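Formate-dependent phosphoribosylglycinamide formyltransferase (Mycobacterium tuberculosis H37Rv, PDB 6KHR) belongs to the ATP-grasp superfamily of enzymes and forms an assembly of two chains, each with a large antiparallel sheet. Local coordinates at residues 225-230 with 291-296; 247-252 with 311-316; 256-261 with 347-352; 376-381 with 403-408. All blocks are in the same frame, centred on the assembly; numbering follows the deposited sequence.

Contact 1 (225-230 with 291-296)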
loop_
_atom_site.group_PDB
_atom_site.type_symbol
_atom_site.label_atom_id
_atom_site.label_comp_id
_atom_site.label_asym_id
_atom_site.label_seq_id
_atom_site.Cartn_x
_atom_site.Cartn_y
_atom_site.Cartn_z
ATOM N N LEU A 225 -11.011 -20.629 11.738
ATOM C CA LEU A 225 -11.682 -19.759 10.796
ATOM C C LEU A 225 -10.688 -19.354 9.713
ATOM O O LEU A 225 -9.513 -19.086 9.983
ATOM C CB LEU A 225 -12.243 -18.534 11.502
ATOM C CG LEU A 225 -13.128 -18.940 12.679
ATOM C CD1 LEU A 225 -13.699 -17.717 13.391
ATOM C CD2 LEU A 225 -14.229 -19.917 12.272
ATOM N N VAL A 226 -11.160 -19.331 8.474
ATOM C CA VAL A 226 -10.303 -19.070 7.324
ATOM C C VAL A 226 -11.034 -18.161 6.349
ATOM O O VAL A 226 -12.220 -18.356 6.059
ATOM C CB VAL A 226 -9.861 -20.386 6.653
ATOM C CG1 VAL A 226 -9.525 -20.166 5.197
ATOM C CG2 VAL A 226 -8.652 -20.948 7.390
ATOM N N THR A 227 -10.326 -17.154 5.850
ATOM C CA THR A 227 -10.831 -16.315 4.777
ATOM C C THR A 227 -10.158 -16.697 3.456
ATOM O O THR A 227 -8.931 -16.649 3.340
ATOM C CB THR A 227 -10.614 -14.839 5.090
ATOM O OG1 THR A 227 -11.251 -14.518 6.334
ATOM C CG2 THR A 227 -11.203 -13.973 3.969
ATOM N N MET A 228 -10.977 -17.097 2.478
ATOM C CA MET A 228 -10.537 -17.343 1.103
ATOM C C MET A 228 -10.848 -16.100 0.287
ATOM O O MET A 228 -12.022 -15.767 0.086
ATOM C CB MET A 228 -11.240 -18.550 0.497
ATOM C CG MET A 228 -11.049 -19.838 1.245
ATOM S SD MET A 228 -9.410 -20.510 0.930
ATOM C CE MET A 228 -9.465 -20.466 -0.875
ATOM N N ILE A 229 -9.806 -15.396 -0.141
ATOM C CA ILE A 229 -9.969 -14.230 -0.990
ATOM C C ILE A 229 -9.953 -14.715 -2.417
ATOM O O ILE A 229 -8.949 -15.284 -2.859
ATOM C CB ILE A 229 -8.858 -13.196 -0.784
ATOM C CG1 ILE A 229 -8.852 -12.655 0.644
ATOM C CG2 ILE A 229 -9.065 -12.051 -1.790
ATOM C CD1 ILE A 229 -10.003 -11.780 0.946
ATOM N N VAL A 230 -11.055 -14.474 -3.135
ATOM C CA VAL A 230 -11.185 -14.843 -4.534
ATOM C C VAL A 230 -11.253 -13.567 -5.359
ATOM O O VAL A 230 -11.961 -12.613 -5.007
ATOM C CB VAL A 230 -12.424 -15.721 -4.771
ATOM C CG1 VAL A 230 -12.470 -16.112 -6.201
ATOM C CG2 VAL A 230 -12.392 -16.942 -3.876
ATOM N N GLY A 291 -14.462 -12.194 -0.407
ATOM C CA GLY A 291 -13.964 -12.875 0.760
ATOM C C GLY A 291 -14.939 -13.972 1.142
ATOM O O GLY A 291 -16.120 -13.711 1.400
ATOM N N VAL A 292 -14.454 -15.200 1.135
ATOM C CA VAL A 292 -15.319 -16.345 1.391
ATOM C C VAL A 292 -14.934 -16.900 2.742
ATOM O O VAL A 292 -13.778 -17.295 2.952
ATOM C CB VAL A 292 -15.208 -17.416 0.302
ATOM C CG1 VAL A 292 -15.888 -18.681 0.756
ATOM C CG2 VAL A 292 -15.825 -16.928 -0.956
ATOM N N GLU A 293 -15.898 -16.938 3.651
ATOM C CA GLU A 293 -15.638 -17.352 5.015
ATOM C C GLU A 293 -15.896 -18.841 5.179
ATOM O O GLU A 293 -16.956 -19.344 4.784
ATOM C CB GLU A 293 -16.484 -16.531 5.986
ATOM C CG GLU A 293 -15.997 -15.093 6.113
ATOM C CD GLU A 293 -14.515 -14.993 6.514
ATOM O OE1 GLU A 293 -13.883 -13.953 6.223
ATOM O OE2 GLU A 293 -13.979 -15.941 7.129
ATOM N N LEU A 294 -14.916 -19.542 5.754
ATOM C CA LEU A 294 -14.998 -20.979 5.972
ATOM C C LEU A 294 -14.593 -21.346 7.401
ATOM O O LEU A 294 -13.872 -20.618 8.087
ATOM C CB LEU A 294 -14.123 -21.758 4.978
ATOM C CG LEU A 294 -14.199 -21.375 3.510
ATOM C CD1 LEU A 294 -13.145 -22.141 2.749
ATOM C CD2 LEU A 294 -15.564 -21.705 2.997
ATOM N N MET A 295 -15.096 -22.498 7.830
ATOM C CA MET A 295 -14.779 -23.139 9.097
ATOM C C MET A 295 -14.144 -24.485 8.795
ATOM O O MET A 295 -14.633 -25.229 7.951
ATOM C CB MET A 295 -16.041 -23.331 9.951
ATOM C CG MET A 295 -16.747 -22.030 10.285
ATOM S SD MET A 295 -18.322 -22.263 11.140
ATOM C CE MET A 295 -19.472 -22.367 9.772
ATOM N N ILE A 296 -13.057 -24.802 9.482
ATOM C CA ILE A 296 -12.232 -25.953 9.137
ATOM C C ILE A 296 -11.972 -26.769 10.386
ATOM O O ILE A 296 -11.658 -26.223 11.449
ATOM C CB ILE A 296 -10.900 -25.530 8.476
ATOM C CG1 ILE A 296 -11.201 -24.583 7.308
ATOM C CG2 ILE A 296 -10.083 -26.765 8.010
ATOM C CD1 ILE A 296 -10.219 -24.639 6.201
#
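Strands 225-230 and 291-296 lie antiparallel, 154° between their directions, and the hydrogen-bonded pairs Val226-Leu294 and Met228-Val292 each exchange two bonds. Val226 N reaches Leu294 O at 3.0 Å, standing above that carbonyl plane, while Leu294 N meets Val226 O almost along the C=O axis. Two residues on, Met228 N gives a nearly straight bond (172°) to Val292 O, in the plane of the carbonyl. Val292 N answers with a 2.7 Å bond to Met228 O. The backbones of Leu225 and Thr227 bond instead to strand 238-252, so strand 224-235 is an inner member of the large antiparallel sheet, in the part that belongs to the ATP-grasp family region. On the face bearing Thr227 and Glu293, the glutamate bends at chi2 (-55°) and crosses obliquely to the threonine. Thr227 OG1 donates to the syn lone pair of Glu293 OE1 at 2.7 Å and is also hydrogen-bonded to Ser313 OG. Glu293 OE2 is bonded to His249 NE2, an arrangement that would probably favour the charged carboxylate. The other face is apolar: Met228 CG sits 3.5 Å from Leu294 CD1, and helix 267-284 packs on Val292 and Leu294.

Contact 2 (247-252 with 311-316)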
loop_
_atom_site.group_PDB
_atom_site.type_symbol
_atom_site.label_atom_id
_atom_site.label_comp_id
_atom_site.label_asym_id
_atom_site.label_seq_id
_atom_site.Cartn_x
_atom_site.Cartn_y
_atom_site.Cartn_z
ATOM N N ILE A 247 -6.289 -17.308 4.529
ATOM C CA ILE A 247 -6.004 -16.377 5.610
ATOM C C ILE A 247 -6.706 -16.908 6.853
ATOM O O ILE A 247 -7.938 -17.045 6.860
ATOM C CB ILE A 247 -6.455 -14.951 5.257
ATOM C CG1 ILE A 247 -5.657 -14.400 4.078
ATOM C CG2 ILE A 247 -6.291 -13.979 6.445
ATOM C CD1 ILE A 247 -6.180 -12.996 3.662
ATOM N N GLY A 248 -5.920 -17.262 7.886
ATOM C CA GLY A 248 -6.483 -17.649 9.172
ATOM C C GLY A 248 -6.755 -16.423 10.031
ATOM O O GLY A 248 -6.014 -15.440 9.988
ATOM N N HIS A 249 -7.832 -16.476 10.814
ATOM C CA HIS A 249 -8.164 -15.337 11.665
ATOM C C HIS A 249 -8.949 -15.792 12.886
ATOM O O HIS A 249 -9.429 -16.927 12.964
ATOM C CB HIS A 249 -8.935 -14.247 10.903
ATOM C CG HIS A 249 -10.266 -14.677 10.365
ATOM N ND1 HIS A 249 -11.434 -14.591 11.098
ATOM C CD2 HIS A 249 -10.623 -15.158 9.146
ATOM C CE1 HIS A 249 -12.445 -15.014 10.359
ATOM N NE2 HIS A 249 -11.978 -15.371 9.173
ATOM N N ARG A 250 -9.059 -14.877 13.854
ATOM C CA ARG A 250 -9.664 -15.157 15.152
ATOM C C ARG A 250 -9.718 -13.883 15.990
ATOM O O ARG A 250 -8.925 -12.954 15.799
ATOM C CB ARG A 250 -8.892 -16.246 15.909
ATOM C CG ARG A 250 -7.749 -15.739 16.755
ATOM C CD ARG A 250 -7.224 -16.863 17.598
ATOM N NE ARG A 250 -5.951 -16.492 18.189
ATOM C CZ ARG A 250 -5.823 -15.795 19.308
ATOM N NH1 ARG A 250 -6.901 -15.402 19.981
ATOM N NH2 ARG A 250 -4.608 -15.494 19.753
ATOM N N ASP A 251 -10.618 -13.898 16.965
ATOM C CA ASP A 251 -10.816 -12.797 17.930
ATOM C C ASP A 251 -9.721 -12.898 18.981
ATOM O O ASP A 251 -9.526 -13.953 19.499
ATOM C CB ASP A 251 -12.229 -12.811 18.489
ATOM C CG ASP A 251 -13.226 -12.295 17.478
ATOM O OD1 ASP A 251 -12.841 -11.464 16.655
ATOM O OD2 ASP A 251 -14.370 -12.734 17.519
ATOM N N ALA A 252 -9.070 -11.787 19.276
ATOM C CA ALA A 252 -7.935 -11.814 20.205
ATOM C C ALA A 252 -8.284 -11.127 21.514
ATOM O O ALA A 252 -9.314 -10.473 21.590
ATOM C CB ALA A 252 -6.764 -11.157 19.553
ATOM N N ALA A 311 -12.570 -7.755 3.661
ATOM C CA ALA A 311 -12.740 -8.090 5.069
ATOM C C ALA A 311 -11.601 -7.536 5.921
ATOM O O ALA A 311 -10.481 -7.319 5.447
ATOM C CB ALA A 311 -12.834 -9.609 5.245
ATOM N N GLY A 312 -11.913 -7.292 7.194
ATOM C CA GLY A 312 -10.888 -6.936 8.148
ATOM C C GLY A 312 -9.722 -7.907 8.170
ATOM O O GLY A 312 -8.572 -7.493 8.342
ATOM N N SER A 313 -9.988 -9.205 7.971
ATOM C CA SER A 313 -8.872 -10.150 7.978
ATOM C C SER A 313 -7.931 -9.964 6.791
ATOM O O SER A 313 -6.763 -10.361 6.881
ATOM C CB SER A 313 -9.370 -11.590 7.998
ATOM O OG SER A 313 -10.015 -11.908 6.789
ATOM N N ALA A 314 -8.406 -9.357 5.699
ATOM C CA ALA A 314 -7.577 -9.142 4.517
ATOM C C ALA A 314 -6.407 -8.185 4.770
ATOM O O ALA A 314 -5.466 -8.170 3.968
ATOM C CB ALA A 314 -8.441 -8.610 3.370
ATOM N N TRP A 315 -6.448 -7.391 5.857
ATOM C CA TRP A 315 -5.417 -6.385 6.118
ATOM C C TRP A 315 -4.005 -6.956 6.102
ATOM O O TRP A 315 -3.054 -6.239 5.775
ATOM C CB TRP A 315 -5.650 -5.711 7.473
ATOM C CG TRP A 315 -6.552 -4.547 7.392
ATOM C CD1 TRP A 315 -7.840 -4.481 7.821
ATOM C CD2 TRP A 315 -6.245 -3.264 6.827
ATOM N NE1 TRP A 315 -8.351 -3.238 7.568
ATOM C CE2 TRP A 315 -7.398 -2.472 6.954
ATOM C CE3 TRP A 315 -5.101 -2.707 6.247
ATOM C CZ2 TRP A 315 -7.447 -1.158 6.513
ATOM C CZ3 TRP A 315 -5.145 -1.396 5.823
ATOM C CH2 TRP A 315 -6.314 -0.634 5.960
ATOM N N VAL A 316 -3.838 -8.229 6.469
ATOM C CA VAL A 316 -2.500 -8.824 6.442
ATOM C C VAL A 316 -1.886 -8.721 5.054
ATOM O O VAL A 316 -0.660 -8.599 4.924
ATOM C CB VAL A 316 -2.548 -10.295 6.928
ATOM C CG1 VAL A 316 -3.440 -11.146 6.031
ATOM C CG2 VAL A 316 -1.175 -10.896 6.969
#
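This is apolar packing of a loop onto a strand: residues 311-316, between strand 300-307 and helix 317-320, lie against strand 247-252 without a hydrogen bond between the two segments. Ile247 and His249, two residues apart and both directed toward the loop, carry it from the strand side. In Ile247, CG1 is anti to the carbonyl carbon (chi1 -65°), which leaves CG2 anti to the backbone N, and both methyls meet the loop. Ile247 CG2 lies 3.7 Å from Ser313 O and, tip to tip, 4.0 Å from Val316 CG1. The other methyl, Ile247 CD1, comes within 4.2 Å of Ala314 CA. Residues 312-314 form a short 3-10 segment within the ATP-grasp family region; its bond from Ala314 N to Ala311 O (2.9 Å) helps curl the loop so that Ser313 faces the strand, and Val316, just beyond, also points toward it. His249 holds CG in the crowded position between backbone N and carbonyl carbon (chi1 62°). Ser313 CB approaches the imidazole at a slant, 4.0 Å from His249 CD2. The polar ends find partners on other strands of the sheet: His249 NE2 bonds to Glu293 OE2, two strands away, and Ser313 OG to Thr227 OG1 on strand 224-235. Ser313 O, beside the isoleucine methyl, is hydrogen-bonded to Ser259 OG, which ties the turn's backbone to strand 256-261 as well.

Contact 3 (256-261 with 347-352)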
loop_
_atom_site.group_PDB
_atom_site.type_symbol
_atom_site.label_atom_id
_atom_site.label_comp_id
_atom_site.label_asym_id
_atom_site.label_seq_id
_atom_site.Cartn_x
_atom_site.Cartn_y
_atom_site.Cartn_z
ATOM N N GLU A 256 -9.646 -7.391 19.723
ATOM C CA GLU A 256 -8.969 -7.082 18.456
ATOM C C GLU A 256 -9.104 -8.291 17.559
ATOM O O GLU A 256 -9.297 -9.380 18.042
ATOM C CB GLU A 256 -7.458 -7.082 18.643
ATOM C CG GLU A 256 -6.919 -6.163 19.714
ATOM C CD GLU A 256 -5.404 -6.215 19.866
ATOM O OE1 GLU A 256 -4.789 -7.065 19.255
ATOM O OE2 GLU A 256 -4.849 -5.406 20.608
ATOM N N LEU A 257 -8.992 -8.074 16.274
ATOM C CA LEU A 257 -8.985 -9.220 15.389
ATOM C C LEU A 257 -7.542 -9.543 15.003
ATOM O O LEU A 257 -6.738 -8.640 14.757
ATOM C CB LEU A 257 -9.856 -8.950 14.165
ATOM C CG LEU A 257 -9.741 -9.950 13.010
ATOM C CD1 LEU A 257 -10.322 -11.309 13.357
ATOM C CD2 LEU A 257 -10.384 -9.388 11.744
ATOM N N GLU A 258 -7.204 -10.832 15.036
ATOM C CA GLU A 258 -5.909 -11.339 14.596
ATOM C C GLU A 258 -6.086 -12.123 13.302
ATOM O O GLU A 258 -7.025 -12.899 13.165
ATOM C CB GLU A 258 -5.253 -12.233 15.653
ATOM C CG GLU A 258 -3.867 -12.753 15.241
ATOM C CD GLU A 258 -3.266 -13.802 16.198
ATOM O OE1 GLU A 258 -3.967 -14.279 17.117
ATOM O OE2 GLU A 258 -2.077 -14.160 16.026
ATOM N N SER A 259 -5.198 -11.903 12.346
ATOM C CA SER A 259 -5.190 -12.693 11.127
ATOM C C SER A 259 -3.746 -13.019 10.778
ATOM O O SER A 259 -2.803 -12.452 11.345
ATOM C CB SER A 259 -5.881 -11.963 9.962
ATOM O OG SER A 259 -5.109 -10.867 9.500
ATOM N N TRP A 260 -3.579 -13.929 9.822
ATOM C CA TRP A 260 -2.264 -14.409 9.424
ATOM C C TRP A 260 -2.427 -15.188 8.117
ATOM O O TRP A 260 -3.508 -15.711 7.824
ATOM C CB TRP A 260 -1.613 -15.273 10.542
ATOM C CG TRP A 260 -2.433 -16.504 10.935
ATOM C CD1 TRP A 260 -2.389 -17.743 10.342
ATOM C CD2 TRP A 260 -3.430 -16.601 11.976
ATOM N NE1 TRP A 260 -3.279 -18.600 10.953
ATOM C CE2 TRP A 260 -3.938 -17.933 11.950
ATOM C CE3 TRP A 260 -3.955 -15.700 12.918
ATOM C CZ2 TRP A 260 -4.938 -18.383 12.834
ATOM C CZ3 TRP A 260 -4.960 -16.157 13.814
ATOM C CH2 TRP A 260 -5.424 -17.485 13.760
ATOM N N GLN A 261 -1.335 -15.261 7.349
ATOM C CA GLN A 261 -1.322 -15.788 5.986
ATOM C C GLN A 261 0.080 -16.308 5.707
ATOM O O GLN A 261 1.048 -15.572 5.935
ATOM C CB GLN A 261 -1.683 -14.715 4.960
ATOM C CG GLN A 261 -1.888 -15.237 3.571
ATOM C CD GLN A 261 -2.030 -14.125 2.531
ATOM O OE1 GLN A 261 -1.274 -13.147 2.535
ATOM N NE2 GLN A 261 -3.003 -14.274 1.633
ATOM N N ALA A 347 1.295 -11.514 9.687
ATOM C CA ALA A 347 0.139 -11.481 10.575
ATOM C C ALA A 347 -0.296 -10.047 10.778
ATOM O O ALA A 347 0.468 -9.103 10.564
ATOM C CB ALA A 347 0.420 -12.120 11.943
ATOM N N ALA A 348 -1.535 -9.887 11.209
ATOM C CA ALA A 348 -2.053 -8.555 11.441
ATOM C C ALA A 348 -2.947 -8.566 12.667
ATOM O O ALA A 348 -3.498 -9.591 13.069
ATOM C CB ALA A 348 -2.827 -8.028 10.225
ATOM N N ARG A 349 -3.100 -7.391 13.245
ATOM C CA ARG A 349 -3.986 -7.217 14.378
ATOM C C ARG A 349 -4.736 -5.924 14.145
ATOM O O ARG A 349 -4.117 -4.858 14.062
ATOM C CB ARG A 349 -3.202 -7.191 15.689
ATOM C CG ARG A 349 -3.083 -8.569 16.287
ATOM C CD ARG A 349 -2.161 -8.631 17.464
ATOM N NE ARG A 349 -1.890 -10.022 17.799
ATOM C CZ ARG A 349 -2.439 -10.662 18.823
ATOM N NH1 ARG A 349 -3.266 -10.013 19.627
ATOM N NH2 ARG A 349 -2.138 -11.934 19.051
ATOM N N VAL A 350 -6.051 -6.022 13.981
ATOM C CA VAL A 350 -6.885 -4.843 13.817
ATOM C C VAL A 350 -7.406 -4.455 15.190
ATOM O O VAL A 350 -8.164 -5.210 15.805
ATOM C CB VAL A 350 -8.031 -5.085 12.825
ATOM C CG1 VAL A 350 -8.886 -3.826 12.700
ATOM C CG2 VAL A 350 -7.483 -5.486 11.455
ATOM N N ILE A 351 -6.985 -3.280 15.665
ATOM C CA ILE A 351 -7.415 -2.690 16.924
ATOM C C ILE A 351 -8.641 -1.821 16.681
ATOM O O ILE A 351 -8.726 -1.135 15.660
ATOM C CB ILE A 351 -6.260 -1.874 17.525
ATOM C CG1 ILE A 351 -5.086 -2.796 17.887
ATOM C CG2 ILE A 351 -6.712 -1.080 18.727
ATOM C CD1 ILE A 351 -3.788 -2.475 17.153
ATOM N N ASN A 352 -9.598 -1.847 17.612
ATOM C CA ASN A 352 -10.806 -1.014 17.509
ATOM C C ASN A 352 -11.106 -0.225 18.782
ATOM O O ASN A 352 -12.271 -0.064 19.162
ATOM C CB ASN A 352 -12.023 -1.874 17.165
ATOM C CG ASN A 352 -11.822 -2.672 15.902
ATOM O OD1 ASN A 352 -12.064 -2.183 14.799
ATOM N ND2 ASN A 352 -11.379 -3.917 16.055
HETATM O O HOH W 1 -0.673 -11.504 16.075
#
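Backbone pairing runs the length of this contact; the side chains differ in how closely they fit. Strands 256-261 and 347-351 run antiparallel at 163°, and Ser259 with Ala348, like Leu257 with Val350, exchanges two N-H to O bonds. Ser259 N to Ala348 O is 3.0 Å, the donor above the carbonyl plane, whereas both Leu257-Val350 bonds lie in the carbonyl planes. Beyond Ser259 the chains close up: Trp260 CB and Ala347 CB touch at 4.0 Å, the small alanine letting the backbones approach. The indole, its CG in the crowded position (chi1 59°), leads away to a cation-pi contact with Arg403, and its NE1 bonds to Gln263 OE1. Ala348 CB meets Ser259 OG at 3.7 Å, a hydroxyl hydrogen-bonded to Ser313 O. The looser side is at Leu257 and Val350, both partly exposed, whose CB atoms come no nearer than 4.5 Å, and at exposed, poorly ordered Asn352. Around Glu258 and Arg349, on the face that Trp260 and Ala347 share, the packing turns polar. Arg349, extended from CG to NE, has buried Glu256 OE1 in its guanidinium plane, 3.3 Å from Arg349 NH1, a weak bond within a salt bridge. Glu258 OE1 lies well out of that plane, 3.5 Å from Arg349 NH2, so charge alone acts there. A water accepts from Arg349 NE and donates to Glu258 OE2. Arg250 and Arg403 also grip Glu258, probably keeping it ionised. Glu256, Glu258 and Arg349 thus form a salt-bridge network on an antiparallel strand pair within the large sheet.

Contact 4 (376-381 with 403-408)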
loop_
_atom_site.group_PDB
_atom_site.type_symbol
_atom_site.label_atom_id
_atom_site.label_comp_id
_atom_site.label_asym_id
_atom_site.label_seq_id
_atom_site.Cartn_x
_atom_site.Cartn_y
_atom_site.Cartn_z
ATOM N N GLY A 376 10.001 -0.823 16.573
ATOM C CA GLY A 376 11.298 -1.386 16.949
ATOM C C GLY A 376 11.304 -2.873 16.729
ATOM O O GLY A 376 12.367 -3.428 16.637
ATOM N N VAL A 377 10.128 -3.474 16.672
ATOM C CA VAL A 377 9.924 -4.908 16.377
ATOM C C VAL A 377 10.315 -5.167 14.934
ATOM O O VAL A 377 9.815 -4.511 14.078
ATOM C CB VAL A 377 8.446 -5.244 16.586
ATOM C CG1 VAL A 377 8.076 -6.584 16.010
ATOM C CG2 VAL A 377 8.046 -5.136 18.029
ATOM N N PRO A 378 11.202 -6.127 14.650
ATOM C CA PRO A 378 11.602 -6.431 13.287
ATOM C C PRO A 378 10.506 -6.815 12.284
ATOM O O PRO A 378 9.601 -7.470 12.620
ATOM C CB PRO A 378 12.579 -7.588 13.429
ATOM C CG PRO A 378 12.404 -8.072 14.821
ATOM C CD PRO A 378 11.920 -6.902 15.631
ATOM N N GLU A 379 10.637 -6.293 11.065
ATOM C CA GLU A 379 9.771 -6.497 9.881
ATOM C C GLU A 379 8.361 -6.024 10.180
ATOM O O GLU A 379 7.462 -6.564 9.647
ATOM C CB GLU A 379 9.768 -7.956 9.449
ATOM C CG GLU A 379 10.923 -8.390 8.587
ATOM C CD GLU A 379 10.856 -9.816 8.072
ATOM O OE1 GLU A 379 10.130 -10.079 7.122
ATOM O OE2 GLU A 379 11.557 -10.652 8.607
ATOM N N SER A 380 8.223 -4.977 10.948
ATOM C CA SER A 380 6.891 -4.518 11.351
ATOM C C SER A 380 6.432 -3.292 10.574
ATOM O O SER A 380 7.222 -2.607 10.003
ATOM C CB SER A 380 6.859 -4.308 12.821
ATOM O OG SER A 380 7.736 -3.297 13.233
ATOM N N ASP A 381 5.130 -3.118 10.534
ATOM C CA ASP A 381 4.509 -1.947 9.905
ATOM C C ASP A 381 3.260 -1.595 10.691
ATOM O O ASP A 381 2.794 -2.365 11.462
ATOM C CB ASP A 381 4.234 -2.151 8.423
ATOM C CG ASP A 381 4.322 -0.861 7.634
ATOM O OD1 ASP A 381 4.615 0.178 8.234
ATOM O OD2 ASP A 381 4.090 -0.909 6.433
ATOM N N ARG A 403 3.180 -13.880 13.844
ATOM C CA ARG A 403 2.129 -13.587 14.817
ATOM C C ARG A 403 2.704 -13.035 16.116
ATOM O O ARG A 403 2.125 -12.118 16.713
ATOM C CB ARG A 403 1.284 -14.829 15.088
ATOM C CG ARG A 403 0.451 -15.231 13.902
ATOM C CD ARG A 403 -0.276 -16.505 14.143
ATOM N NE ARG A 403 -1.256 -16.348 15.211
ATOM C CZ ARG A 403 -2.025 -17.332 15.664
ATOM N NH1 ARG A 403 -1.932 -18.548 15.144
ATOM N NH2 ARG A 403 -2.883 -17.103 16.639
ATOM N N GLU A 404 3.853 -13.559 16.559
ATOM C CA GLU A 404 4.438 -13.063 17.800
ATOM C C GLU A 404 4.892 -11.608 17.657
ATOM O O GLU A 404 4.683 -10.795 18.563
ATOM C CB GLU A 404 5.592 -13.960 18.227
ATOM C CG GLU A 404 5.974 -13.814 19.699
ATOM C CD GLU A 404 7.229 -12.983 19.912
ATOM O OE1 GLU A 404 7.757 -12.986 21.050
ATOM O OE2 GLU A 404 7.695 -12.330 18.948
ATOM N N ARG A 405 5.481 -11.257 16.513
ATOM C CA ARG A 405 5.877 -9.872 16.273
ATOM C C ARG A 405 4.674 -8.947 16.222
ATOM O O ARG A 405 4.734 -7.813 16.725
ATOM C CB ARG A 405 6.649 -9.767 14.967
ATOM C CG ARG A 405 7.874 -10.559 14.923
ATOM C CD ARG A 405 8.416 -10.661 13.516
ATOM N NE ARG A 405 9.839 -10.944 13.607
ATOM C CZ ARG A 405 10.652 -11.094 12.574
ATOM N NH1 ARG A 405 10.183 -10.971 11.347
ATOM N NH2 ARG A 405 11.938 -11.346 12.777
ATOM N N ALA A 406 3.587 -9.391 15.579
ATOM C CA ALA A 406 2.410 -8.537 15.459
ATOM C C ALA A 406 1.767 -8.320 16.813
ATOM O O ALA A 406 1.307 -7.215 17.118
ATOM C CB ALA A 406 1.408 -9.121 14.466
ATOM N N ARG A 407 1.754 -9.349 17.659
ATOM C CA ARG A 407 1.214 -9.143 18.993
ATOM C C ARG A 407 2.102 -8.170 19.770
ATOM O O ARG A 407 1.595 -7.344 20.539
ATOM C CB ARG A 407 1.051 -10.496 19.676
ATOM C CG ARG A 407 0.779 -10.479 21.146
ATOM C CD ARG A 407 1.604 -11.560 21.824
ATOM N NE ARG A 407 0.862 -12.806 21.975
ATOM C CZ ARG A 407 0.229 -13.160 23.092
ATOM N NH1 ARG A 407 0.258 -12.366 24.156
ATOM N NH2 ARG A 407 -0.429 -14.313 23.149
ATOM N N GLU A 408 3.420 -8.201 19.526
ATOM C CA GLU A 408 4.309 -7.231 20.151
ATOM C C GLU A 408 4.017 -5.823 19.644
ATOM O O GLU A 408 3.786 -4.908 20.440
ATOM C CB GLU A 408 5.766 -7.623 19.913
ATOM C CG GLU A 408 6.421 -8.313 21.112
ATOM C CD GLU A 408 7.692 -9.094 20.764
ATOM O OE1 GLU A 408 7.967 -9.326 19.563
ATOM O OE2 GLU A 408 8.424 -9.482 21.701
#
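Arg405, on helix 399-413, reaches across to the turn that precedes strand 380-384. Arg405 CB starts at Val377, 3.6 Å from Val377 CG1, a methyl that also rests on Arg405 O. With CG anti to the carbonyl carbon (chi1 -60°) and the chain extended from CG to NE, the side chain runs out along the turn; CG still borders the same valine methyl. Arg405 CD then comes to Pro378 O at 3.5 Å, and NE passes beside both that oxygen and Pro378 CG. At CZ the guanidinium lies flat beneath Pro378 O, which sits over one face, offset toward the rim. Arg405 NH2 meets the proline ring, 3.9 Å from Pro378 CB, the two side chains crossing at about a right angle. Arg405 NH1 finishes in a salt bridge, giving a hydrogen bond of 3.1 Å to Glu379 OE2. That oxygen lies near the guanidinium plane but is approached from above its own carboxylate plane, the two planes being 71° apart. Thr395 binds both ends of this pair, its O taking Arg405 NH1 and its OG1 meeting Glu379 OE1. Along the helix, Glu408 CB adds apolar contact 3.9 Å from Val377 CG2. The backbone of Ser380 and the carboxylate of Asp381 are gripped by Arg331 of the second subunit. Within the turn Ser380 OG bonds to Val377 O at 2.6 Å, and Glu379 takes the positive phi (61°) characteristic of the third position of a type II beta turn, here leading into the sheet's outermost strand within this chain, packed against the C-terminal helix.

Overall arrangement
All four contacts reach one antiparallel sheet, whose order 300-307, 288-297, 224-235, 238-252, 256-261, 346-351, 390-395, 380-384 they largely follow. Contact 2 lies between contacts 1 and 3: its centre is about 10 Å from that of contact 1 and about 5 Å from that of contact 3. The centre of contact 4 is about 12 Å from that of contact 3 and about 24 Å from that of contact 1, at the surface and beside the second subunit. Along the chain the first three interleave, so distant parts of the sequence are woven into one unit; contact 4 follows in series. Helix 399-413 joins it to contact 3 through Arg403, linking the C-terminal part to the ATP-grasp region's strands.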